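Local coordinates for 2,3-dihydroxybenzoate-AMP ligase (Bacillus subtilis, PDB 1MDB), which belongs to the ANL family of AMP-binding enzymes, with a large N-terminal and a small C-terminal domain, and holds adenosine monophosphate and 2,3-dihydroxy-benzoic acid in this model, at residues A65-L70 with I92-R97; I72-R77 with K175-K180; V225-L230 with D262-L267; L267-K272 with R293-S298. All coordinates share one frame; numbering follows the deposited sequence.

Interaction 1: residues A65-L70 with I92-R97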
# COMPACT_ATOMS: atom_id res chain seq x y z
N ALA A 65 13.35 16.01 -20.23
CA ALA A 65 14.47 16.49 -21.03
C ALA A 65 15.69 16.64 -20.15
O ALA A 65 16.81 16.30 -20.55
CB ALA A 65 14.12 17.82 -21.70
N GLY A 66 15.49 17.14 -18.93
CA GLY A 66 16.60 17.30 -18.01
C GLY A 66 17.19 15.96 -17.62
O GLY A 66 18.41 15.80 -17.56
N PHE A 67 16.32 15.00 -17.34
CA PHE A 67 16.74 13.64 -16.97
C PHE A 67 17.55 13.05 -18.12
O PHE A 67 18.62 12.49 -17.91
CB PHE A 67 15.51 12.74 -16.71
CG PHE A 67 14.87 12.91 -15.34
CD1 PHE A 67 13.56 12.50 -15.13
CD2 PHE A 67 15.59 13.43 -14.27
CE1 PHE A 67 12.96 12.61 -13.86
CE2 PHE A 67 15.01 13.54 -12.99
CZ PHE A 67 13.69 13.13 -12.79
N GLN A 68 17.03 13.18 -19.34
CA GLN A 68 17.70 12.65 -20.52
C GLN A 68 19.07 13.31 -20.70
O GLN A 68 20.07 12.63 -20.93
CB GLN A 68 16.87 12.89 -21.78
CG GLN A 68 17.46 12.26 -23.02
CD GLN A 68 16.65 12.56 -24.26
OE1 GLN A 68 16.58 13.71 -24.72
NE2 GLN A 68 16.03 11.52 -24.82
N LYS A 69 19.09 14.63 -20.59
CA LYS A 69 20.33 15.38 -20.73
C LYS A 69 21.31 14.89 -19.67
O LYS A 69 22.51 14.84 -19.90
CB LYS A 69 20.07 16.87 -20.55
CG LYS A 69 21.21 17.76 -21.01
CD LYS A 69 20.77 19.21 -21.10
CE LYS A 69 21.80 20.05 -21.82
NZ LYS A 69 21.33 21.46 -22.02
N LEU A 70 20.78 14.53 -18.50
CA LEU A 70 21.62 14.04 -17.42
C LEU A 70 22.27 12.72 -17.83
O LEU A 70 23.34 12.36 -17.33
CB LEU A 70 20.77 13.83 -16.16
CG LEU A 70 21.50 13.55 -14.85
CD1 LEU A 70 22.51 14.67 -14.57
CD2 LEU A 70 20.47 13.47 -13.72
N ILE A 92 7.78 11.18 -11.45
CA ILE A 92 7.39 9.93 -12.08
C ILE A 92 6.89 10.06 -13.53
O ILE A 92 7.25 9.24 -14.37
CB ILE A 92 6.32 9.14 -11.25
CG1 ILE A 92 4.96 9.85 -11.29
CG2 ILE A 92 6.79 8.96 -9.82
CD1 ILE A 92 3.85 8.99 -10.71
N PHE A 93 6.08 11.07 -13.83
CA PHE A 93 5.59 11.22 -15.20
C PHE A 93 6.72 11.59 -16.17
O PHE A 93 6.64 11.29 -17.36
CB PHE A 93 4.43 12.23 -15.27
CG PHE A 93 3.10 11.63 -14.87
CD1 PHE A 93 2.65 11.70 -13.55
CD2 PHE A 93 2.33 10.93 -15.79
CE1 PHE A 93 1.47 11.07 -13.16
CE2 PHE A 93 1.15 10.29 -15.41
CZ PHE A 93 0.72 10.37 -14.10
N ALA A 94 7.76 12.23 -15.66
CA ALA A 94 8.91 12.59 -16.48
C ALA A 94 9.65 11.28 -16.79
O ALA A 94 10.07 11.03 -17.92
CB ALA A 94 9.83 13.54 -15.73
N LEU A 95 9.80 10.45 -15.76
CA LEU A 95 10.46 9.17 -15.94
C LEU A 95 9.61 8.33 -16.88
O LEU A 95 10.12 7.65 -17.76
CB LEU A 95 10.63 8.46 -14.60
CG LEU A 95 11.68 9.10 -13.68
CD1 LEU A 95 11.63 8.46 -12.30
CD2 LEU A 95 13.07 8.94 -14.31
N PHE A 96 8.29 8.39 -16.68
CA PHE A 96 7.36 7.66 -17.52
C PHE A 96 7.50 8.04 -19.00
O PHE A 96 7.43 7.17 -19.87
CB PHE A 96 5.92 7.92 -17.05
CG PHE A 96 5.54 7.18 -15.79
CD1 PHE A 96 4.45 7.60 -15.02
CD2 PHE A 96 6.23 6.04 -15.39
CE1 PHE A 96 4.06 6.90 -13.88
CE2 PHE A 96 5.84 5.33 -14.24
CZ PHE A 96 4.76 5.77 -13.50
N ARG A 97 7.71 9.33 -19.28
CA ARG A 97 7.85 9.78 -20.67
C ARG A 97 9.21 9.48 -21.29
O ARG A 97 9.36 9.46 -22.52
CB ARG A 97 7.56 11.28 -20.79
CG ARG A 97 6.15 11.65 -20.33
CD ARG A 97 5.43 12.57 -21.30
NE ARG A 97 5.03 13.80 -20.65
CZ ARG A 97 3.79 14.26 -20.56
NH1 ARG A 97 2.78 13.58 -21.09
NH2 ARG A 97 3.56 15.39 -19.94
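Phe67 reaches across from helix 53-70 and brings ring carbons CD1 and CE1 up to Leu95 and Ala94 of helix 86-98. The side chains of Phe67 and Leu95 cross at about a right angle. The leucine presents the branch ending in CD2, which lies 3.7 Å from Phe67 CD1; Leu95 CG is just as near to Phe67 CE1. The methyl of Ala94 comes to the same ring carbons from another direction, its CB 3.8 Å from Phe67 CE1, so two consecutive residues of the facing helix share them. The CB of Phe67 and that of Ala94 point at the opposite helix. That of Leu95 leaves its backbone more tangentially, and it is the turn of CG away from the carbonyl carbon, to a position beside the backbone N (chi1 -71°), that brings CD2 over to the ring. No hydrogen bond joins the two segments; three buried, wholly apolar side chains make the contact, and the backbones stay 7.8 Å apart at their closest CA atoms, Phe67 and Leu95. Ala94 also touches Leu63, one turn earlier on helix 53-70, while Leu95 rests on Ala100 and Pro102. Arg97, at the end of the second segment, ties back to Asp57 and Asp61 of helix 53-70 by salt bridges. The arrangement is helix-to-helix packing beside two parallel strands of a mixed sheet: helix 86-98 is the connecting helix of a beta-alpha-beta crossover between strands 77-80 and 101-104, and helix 53-70 is its neighbour.

Interaction 2: residues I72-R77 with K175-K180. With SO4 (sulfate ion), chain B.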
# COMPACT_ATOMS: atom_id res chain seq x y z
N ILE A 72 20.16 9.78 -18.26
CA ILE A 72 19.27 8.69 -17.89
C ILE A 72 18.60 8.21 -19.16
O ILE A 72 18.06 9.01 -19.92
CB ILE A 72 18.19 9.15 -16.88
CG1 ILE A 72 18.85 9.46 -15.53
CG2 ILE A 72 17.13 8.07 -16.72
CD1 ILE A 72 17.90 9.97 -14.50
N GLN A 73 18.63 6.91 -19.40
CA GLN A 73 18.04 6.36 -20.62
C GLN A 73 16.83 5.46 -20.41
O GLN A 73 16.51 5.05 -19.29
CB GLN A 73 19.10 5.58 -21.39
CG GLN A 73 20.41 6.32 -21.59
CD GLN A 73 21.46 5.43 -22.23
OE1 GLN A 73 21.21 4.83 -23.28
NE2 GLN A 73 22.62 5.32 -21.60
N GLN A 74 16.17 5.14 -21.52
CA GLN A 74 15.01 4.27 -21.50
C GLN A 74 15.41 2.92 -20.89
O GLN A 74 16.48 2.39 -21.18
CB GLN A 74 14.48 4.10 -22.94
CG GLN A 74 13.22 3.25 -23.05
CD GLN A 74 12.49 3.47 -24.37
OE1 GLN A 74 13.10 3.46 -25.45
NE2 GLN A 74 11.18 3.68 -24.30
N LYS A 75 14.54 2.38 -20.05
CA LYS A 75 14.75 1.12 -19.34
C LYS A 75 15.60 1.29 -18.07
O LYS A 75 15.69 0.38 -17.25
CB LYS A 75 15.40 0.06 -20.24
CG LYS A 75 14.46 -0.53 -21.29
CD LYS A 75 14.99 -1.87 -21.82
CE LYS A 75 16.38 -1.74 -22.43
NZ LYS A 75 16.98 -3.06 -22.78
N ASP A 76 16.22 2.46 -17.90
CA ASP A 76 17.02 2.70 -16.70
C ASP A 76 16.12 2.70 -15.47
O ASP A 76 14.99 3.20 -15.52
CB ASP A 76 17.71 4.06 -16.75
CG ASP A 76 19.03 4.03 -17.49
OD1 ASP A 76 19.56 2.93 -17.69
OD2 ASP A 76 19.53 5.11 -17.84
N ARG A 77 16.62 2.14 -14.37
CA ARG A 77 15.86 2.15 -13.14
C ARG A 77 16.26 3.35 -12.31
O ARG A 77 17.43 3.74 -12.27
CB ARG A 77 16.08 0.86 -12.34
CG ARG A 77 15.16 -0.26 -12.78
CD ARG A 77 15.58 -0.78 -14.14
NE ARG A 77 16.83 -1.52 -14.05
CZ ARG A 77 17.48 -2.02 -15.10
NH1 ARG A 77 17.00 -1.85 -16.32
NH2 ARG A 77 18.60 -2.71 -14.92
N LYS A 175 12.34 15.56 -28.24
CA LYS A 175 11.69 14.38 -28.79
C LYS A 175 12.16 13.21 -27.94
O LYS A 175 13.36 13.02 -27.76
CB LYS A 175 12.14 14.16 -30.23
CG LYS A 175 12.18 15.42 -31.08
CD LYS A 175 12.80 15.13 -32.45
CE LYS A 175 12.84 16.37 -33.33
NZ LYS A 175 13.37 16.03 -34.69
N LEU A 176 11.23 12.44 -27.40
CA LEU A 176 11.61 11.30 -26.57
C LEU A 176 11.35 9.99 -27.28
O LEU A 176 10.48 9.90 -28.15
CB LEU A 176 10.86 11.31 -25.24
CG LEU A 176 11.13 12.44 -24.24
CD1 LEU A 176 12.63 12.72 -24.17
CD2 LEU A 176 10.37 13.69 -24.66
N PRO A 177 12.11 8.94 -26.93
CA PRO A 177 11.94 7.63 -27.55
C PRO A 177 10.50 7.17 -27.37
O PRO A 177 9.81 7.64 -26.46
CB PRO A 177 12.92 6.75 -26.77
CG PRO A 177 14.00 7.71 -26.38
CD PRO A 177 13.19 8.91 -25.92
N GLU A 178 10.06 6.27 -28.23
CA GLU A 178 8.70 5.76 -28.14
C GLU A 178 8.55 4.86 -26.93
O GLU A 178 9.39 4.00 -26.68
CB GLU A 178 8.33 4.97 -29.39
CG GLU A 178 7.05 4.17 -29.21
CD GLU A 178 6.68 3.38 -30.45
OE1 GLU A 178 7.51 2.56 -30.90
OE2 GLU A 178 5.56 3.59 -30.97
N VAL A 179 7.48 5.07 -26.17
CA VAL A 179 7.19 4.26 -25.00
C VAL A 179 5.94 3.47 -25.34
O VAL A 179 4.92 4.05 -25.70
CB VAL A 179 6.92 5.12 -23.75
CG1 VAL A 179 6.65 4.21 -22.56
CG2 VAL A 179 8.09 6.03 -23.45
N LYS A 180 6.02 2.15 -25.22
CA LYS A 180 4.89 1.29 -25.51
C LYS A 180 4.03 1.02 -24.28
O LYS A 180 4.53 0.94 -23.16
CB LYS A 180 5.37 -0.05 -26.07
CG LYS A 180 6.13 0.04 -27.39
CD LYS A 180 6.62 -1.34 -27.77
CE LYS A 180 7.47 -1.33 -29.02
NZ LYS A 180 7.96 -2.70 -29.30
S SO4 B . 17.90 -4.36 -19.22
O1 SO4 B . 18.08 -4.57 -17.77
O2 SO4 B . 16.61 -4.92 -19.66
O3 SO4 B . 17.94 -2.92 -19.52
O4 SO4 B . 19.01 -5.03 -19.94
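Gln74 stretches its carboxamide alongside Pro177, the two side chains sliding past each other in opposite directions, with Gln74 OE1 3.5 Å from Pro177 CB. Gln74 is the second residue of a type II beta turn, Gln73 to Asp76, in the loop that leads from helix 53-70 into strand 77-80; the turn is closed by the bond from Asp76 N to Gln73 O. Lys75, in third place, takes the positive phi (83°) that this turn type requires. The other end of the amide does the binding: Gln74 NE2 donates to Glu178 O over 3.0 Å, and the bond is nearly straight. The acceptor lies almost in the plane of the glutamine amide, whereas the donor stands well above the plane of the Glu178 carbonyl. With CG anti to the backbone N (chi1 -177°) and the chain extended beyond it, Gln74 reaches from one surface loop to the other. Val179 CG2 flanks Gln74 NE2 at 4.0 Å, and Gln68 of helix 53-70 touches both Leu176 and Pro177. Away from this contact, Lys75 and Arg77 gather round a sulfate ion, probably from the crystallisation liquor, which Lys3 N also binds. The hydrogen bonds from Lys75 NZ and Arg77 NH1 are weak; Arg77 NH1, which gives a shorter though bent bond to Lys75 O, lies 3.3 Å from the sulfate atom O1.

Interaction 3: residues V225-L230 with D262-L267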
# COMPACT_ATOMS: atom_id res chain seq x y z
N VAL A 225 -11.98 14.92 -4.07
CA VAL A 225 -10.89 15.61 -3.41
C VAL A 225 -10.30 14.53 -2.50
O VAL A 225 -10.83 14.24 -1.42
CB VAL A 225 -11.36 16.80 -2.54
CG1 VAL A 225 -10.15 17.55 -2.01
CG2 VAL A 225 -12.24 17.74 -3.36
N TYR A 226 -9.22 13.91 -2.95
CA TYR A 226 -8.59 12.84 -2.20
C TYR A 226 -7.40 13.34 -1.39
O TYR A 226 -6.51 14.01 -1.92
CB TYR A 226 -8.13 11.74 -3.17
CG TYR A 226 -7.35 10.60 -2.54
CD1 TYR A 226 -7.94 9.36 -2.33
CD2 TYR A 226 -6.00 10.76 -2.20
CE1 TYR A 226 -7.20 8.29 -1.79
CE2 TYR A 226 -5.26 9.71 -1.67
CZ TYR A 226 -5.86 8.47 -1.47
OH TYR A 226 -5.12 7.43 -0.95
N LEU A 227 -7.41 13.02 -0.10
CA LEU A 227 -6.31 13.40 0.78
C LEU A 227 -5.31 12.24 0.85
O LEU A 227 -5.68 11.10 1.21
CB LEU A 227 -6.82 13.66 2.20
CG LEU A 227 -5.73 13.96 3.23
CD1 LEU A 227 -5.11 15.32 2.93
CD2 LEU A 227 -6.33 13.93 4.64
N ALA A 228 -4.06 12.52 0.50
CA ALA A 228 -3.02 11.49 0.57
C ALA A 228 -2.46 11.57 1.98
O ALA A 228 -1.62 12.42 2.27
CB ALA A 228 -1.93 11.79 -0.44
N ALA A 229 -2.94 10.70 2.87
CA ALA A 229 -2.51 10.68 4.27
C ALA A 229 -1.42 9.65 4.54
O ALA A 229 -0.63 9.79 5.47
CB ALA A 229 -3.69 10.43 5.18
N LEU A 230 -1.40 8.58 3.75
CA LEU A 230 -0.39 7.53 3.89
C LEU A 230 0.74 7.83 2.91
O LEU A 230 0.56 8.63 1.99
CB LEU A 230 -1.00 6.17 3.53
CG LEU A 230 -2.14 5.63 4.40
CD1 LEU A 230 -2.76 4.41 3.73
CD2 LEU A 230 -1.59 5.27 5.76
N ASP A 262 -3.67 15.63 13.52
CA ASP A 262 -3.25 17.01 13.67
C ASP A 262 -3.00 17.66 12.32
O ASP A 262 -3.30 18.84 12.13
CB ASP A 262 -1.99 17.10 14.53
CG ASP A 262 -2.30 16.99 16.01
OD1 ASP A 262 -3.13 17.78 16.50
OD2 ASP A 262 -1.72 16.11 16.67
N ASP A 263 -2.45 16.90 11.38
CA ASP A 263 -2.18 17.42 10.05
C ASP A 263 -3.34 17.23 9.08
O ASP A 263 -3.69 18.14 8.34
CB ASP A 263 -0.92 16.77 9.46
CG ASP A 263 0.35 17.31 10.07
OD1 ASP A 263 0.40 18.53 10.34
OD2 ASP A 263 1.31 16.52 10.27
N ALA A 264 -3.93 16.03 9.09
CA ALA A 264 -5.03 15.68 8.19
C ALA A 264 -6.39 16.33 8.42
O ALA A 264 -7.05 16.74 7.46
CB ALA A 264 -5.19 14.16 8.17
N PHE A 265 -6.83 16.41 9.67
CA PHE A 265 -8.14 17.00 9.97
C PHE A 265 -8.31 18.42 9.43
O PHE A 265 -9.27 18.69 8.70
CB PHE A 265 -8.42 16.94 11.48
CG PHE A 265 -8.83 15.57 11.96
CD1 PHE A 265 -8.51 14.43 11.22
CD2 PHE A 265 -9.51 15.41 13.16
CE1 PHE A 265 -8.86 13.16 11.67
CE2 PHE A 265 -9.87 14.14 13.63
CZ PHE A 265 -9.54 13.01 12.88
N PRO A 266 -7.40 19.34 9.77
CA PRO A 266 -7.55 20.71 9.25
C PRO A 266 -7.65 20.69 7.73
O PRO A 266 -8.45 21.41 7.13
CB PRO A 266 -6.28 21.41 9.74
CG PRO A 266 -5.96 20.68 11.01
CD PRO A 266 -6.21 19.24 10.64
N LEU A 267 -6.84 19.85 7.10
CA LEU A 267 -6.82 19.71 5.65
C LEU A 267 -8.16 19.20 5.12
O LEU A 267 -8.61 19.61 4.06
CB LEU A 267 -5.70 18.73 5.24
CG LEU A 267 -4.42 19.22 4.56
CD1 LEU A 267 -4.30 20.74 4.61
CD2 LEU A 267 -3.24 18.54 5.23
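Leu227 meets Ala264 closely with one methyl and Leu267 more loosely with the other. On the tight side its CD2 lies 3.7 Å from Ala264 CB and 4.0 Å from Ala264 O, so the methyl is set against the helix backbone itself. Leu227 points from its strand at the helix; with CG anti to the backbone N, chi1 175° carries CG out toward the helix, and chi2 69° turns one methyl to each of two residues a turn apart. On the loose side Leu227 CD1 stands 4.2 Å from Leu267 CB, and the two leucine side chains cross at about a right angle. Strand 225-228 is an inner strand of the parallel part of the large sheet. It lies between strands 252-255 and 275-278, which are joined through helix 261-271 in a beta-alpha-beta crossover that steps over it, and Leu227 packs between its strand and that helix. Leu227 also touches Val254 and Val273, while Trp286 of helix 280-292 touches Ala264. Leu267 is partly exposed. Pro266, just before it, has no N-H to give to the preceding turn, and the helix is kinked there. Beyond the apolar patch the helix surface turns polar: Asp262 is exposed and bound to Arg293 by a salt bridge, and Asp263 OD2 is bonded to Ser258 OG.

Interaction 4: residues L267-K272 with R293-S298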
# COMPACT_ATOMS: atom_id res chain seq x y z
N LEU A 267 -6.84 19.85 7.10
CA LEU A 267 -6.82 19.71 5.65
C LEU A 267 -8.16 19.20 5.12
O LEU A 267 -8.61 19.61 4.06
CB LEU A 267 -5.70 18.73 5.24
CG LEU A 267 -4.42 19.22 4.56
CD1 LEU A 267 -4.30 20.74 4.61
CD2 LEU A 267 -3.24 18.54 5.23
N ILE A 268 -8.79 18.31 5.86
CA ILE A 268 -10.07 17.77 5.43
C ILE A 268 -11.14 18.87 5.47
O ILE A 268 -11.94 19.00 4.54
CB ILE A 268 -10.49 16.58 6.32
CG1 ILE A 268 -9.49 15.44 6.14
CG2 ILE A 268 -11.90 16.12 5.96
CD1 ILE A 268 -9.76 14.22 6.98
N GLU A 269 -11.13 19.66 6.53
CA GLU A 269 -12.10 20.75 6.65
C GLU A 269 -11.78 21.92 5.71
O GLU A 269 -12.67 22.44 5.04
CB GLU A 269 -12.15 21.26 8.10
CG GLU A 269 -12.74 22.66 8.23
CD GLU A 269 -13.07 23.03 9.66
OE1 GLU A 269 -12.29 22.68 10.57
OE2 GLU A 269 -14.12 23.68 9.86
N ARG A 270 -10.51 22.31 5.67
CA ARG A 270 -10.11 23.42 4.81
C ARG A 270 -10.30 23.11 3.33
O ARG A 270 -10.90 23.89 2.60
CB ARG A 270 -8.65 23.81 5.08
CG ARG A 270 -8.13 24.90 4.15
CD ARG A 270 -6.70 25.30 4.47
NE ARG A 270 -6.18 26.22 3.46
CZ ARG A 270 -4.99 26.81 3.52
NH1 ARG A 270 -4.17 26.60 4.54
NH2 ARG A 270 -4.62 27.63 2.54
N GLU A 271 -9.79 21.97 2.89
CA GLU A 271 -9.90 21.58 1.48
C GLU A 271 -11.16 20.83 1.13
O GLU A 271 -11.43 20.57 -0.05
CB GLU A 271 -8.69 20.73 1.09
CG GLU A 271 -7.37 21.41 1.33
CD GLU A 271 -7.27 22.73 0.59
OE1 GLU A 271 -7.82 22.84 -0.53
OE2 GLU A 271 -6.64 23.66 1.12
N LYS A 272 -11.94 20.46 2.14
CA LYS A 272 -13.18 19.72 1.92
C LYS A 272 -12.94 18.39 1.20
O LYS A 272 -13.52 18.12 0.15
CB LYS A 272 -14.19 20.58 1.16
CG LYS A 272 -15.00 21.46 2.10
CD LYS A 272 -15.70 22.58 1.38
CE LYS A 272 -16.42 23.45 2.40
NZ LYS A 272 -15.54 23.74 3.57
N ARG A 293 -11.43 15.98 18.81
CA ARG A 293 -11.15 17.14 17.96
C ARG A 293 -12.46 17.82 17.55
O ARG A 293 -13.50 17.18 17.47
CB ARG A 293 -10.39 16.70 16.71
CG ARG A 293 -9.05 16.02 16.98
CD ARG A 293 -7.88 16.99 16.78
NE ARG A 293 -7.93 17.62 15.46
CZ ARG A 293 -7.03 18.47 15.00
NH1 ARG A 293 -5.97 18.80 15.73
NH2 ARG A 293 -7.18 19.00 13.79
N ARG A 294 -12.39 19.13 17.30
CA ARG A 294 -13.57 19.89 16.90
C ARG A 294 -13.54 20.22 15.41
O ARG A 294 -14.30 21.06 14.94
CB ARG A 294 -13.67 21.19 17.71
CG ARG A 294 -13.84 20.98 19.21
CD ARG A 294 -14.83 21.97 19.81
NE ARG A 294 -15.18 21.64 21.19
CZ ARG A 294 -16.19 22.19 21.86
NH1 ARG A 294 -16.95 23.12 21.29
NH2 ARG A 294 -16.43 21.82 23.11
N ASP A 295 -12.67 19.55 14.66
CA ASP A 295 -12.59 19.79 13.23
C ASP A 295 -13.86 19.32 12.57
O ASP A 295 -14.54 18.43 13.08
CB ASP A 295 -11.40 19.05 12.62
CG ASP A 295 -10.07 19.56 13.15
OD1 ASP A 295 -9.73 19.23 14.31
OD2 ASP A 295 -9.39 20.29 12.40
N ASP A 296 -14.19 19.93 11.43
CA ASP A 296 -15.38 19.58 10.68
C ASP A 296 -15.01 18.67 9.50
O ASP A 296 -14.61 19.15 8.44
CB ASP A 296 -16.07 20.85 10.19
CG ASP A 296 -17.12 20.58 9.14
OD1 ASP A 296 -17.77 19.52 9.21
OD2 ASP A 296 -17.30 21.44 8.25
N LEU A 297 -15.15 17.37 9.72
CA LEU A 297 -14.82 16.36 8.72
C LEU A 297 -16.04 15.99 7.91
O LEU A 297 -16.06 14.97 7.22
CB LEU A 297 -14.28 15.11 9.41
CG LEU A 297 -13.24 15.36 10.52
CD1 LEU A 297 -12.75 14.03 11.05
CD2 LEU A 297 -12.08 16.19 9.97
N SER A 298 -17.06 16.83 8.01
CA SER A 298 -18.34 16.64 7.33
C SER A 298 -18.30 16.42 5.81
O SER A 298 -19.18 15.75 5.26
CB SER A 298 -19.25 17.84 7.63
OG SER A 298 -20.34 17.89 6.74
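Glu269 lies across the backbone of Asp296, its CB 3.3 Å from Asp296 O and its carboxylate beyond, near the amide of the same residue. The polar link is a single weak hydrogen bond: Asp296 N points almost straight at Glu269 OE1 (169°), but over 3.5 Å. The glutamate gets there with CG anti to its own N (chi1 160°) and an extended chain. Within the helical segment, Lys272 NZ reaches back to Glu269 O in another weak bond. The apolar link is Ile268 with Leu297, whose side chains meet at a slant; Leu297 CD2 lies 4.0 Å from both CB and CG2 of Ile268, and of these two Ile268 is buried and Leu297 partly exposed. These segments are the last turn of helix 261-271 and the loop that carries the next beta-alpha-beta unit from helix 280-292 into strand 302-306, so the loop is laid along the end of the preceding crossover helix. Lys272, the first residue to leave helical geometry, has positive phi. The acidic groups are probably unfavourable neighbours. Glu269 OE1 is 4.2 Å from Asp295 OD2, and its other oxygen, OE2, is equally near Asp296 OD2, with the carboxylates of Glu269 and Asp296 turned nearly perpendicular. Such crowding of acids could raise the proton affinity of one of them, although Lys272 NZ, 5.5 Å from Asp296 OD2, may offset part of it. Glu271 OE1 forms a salt bridge to Arg252.

In the fold
From the N terminus, segments 65-70 and 72-77 are followed in the same order by their partners 92-97 and 175-180, so interactions 1 and 2 cross. Interaction 1 closes a short loop containing strand 77-80; interaction 2 closes one of 97 residues, tying the loop between helix 53-70 and strand 77-80 to that before strand 184-189. The two touch, Ile72 N probably hydrogen-bonded to Phe67 O. Interactions 3 and 4, in series, share Leu267 and join helix 261-271 to the large sheet and to the loop before strand 302-306; they close 31 residues holding strand 252-255 and 20 holding strand 275-278 and helix 280-292. The centres of interactions 1 and 3 lie about 29 Å apart.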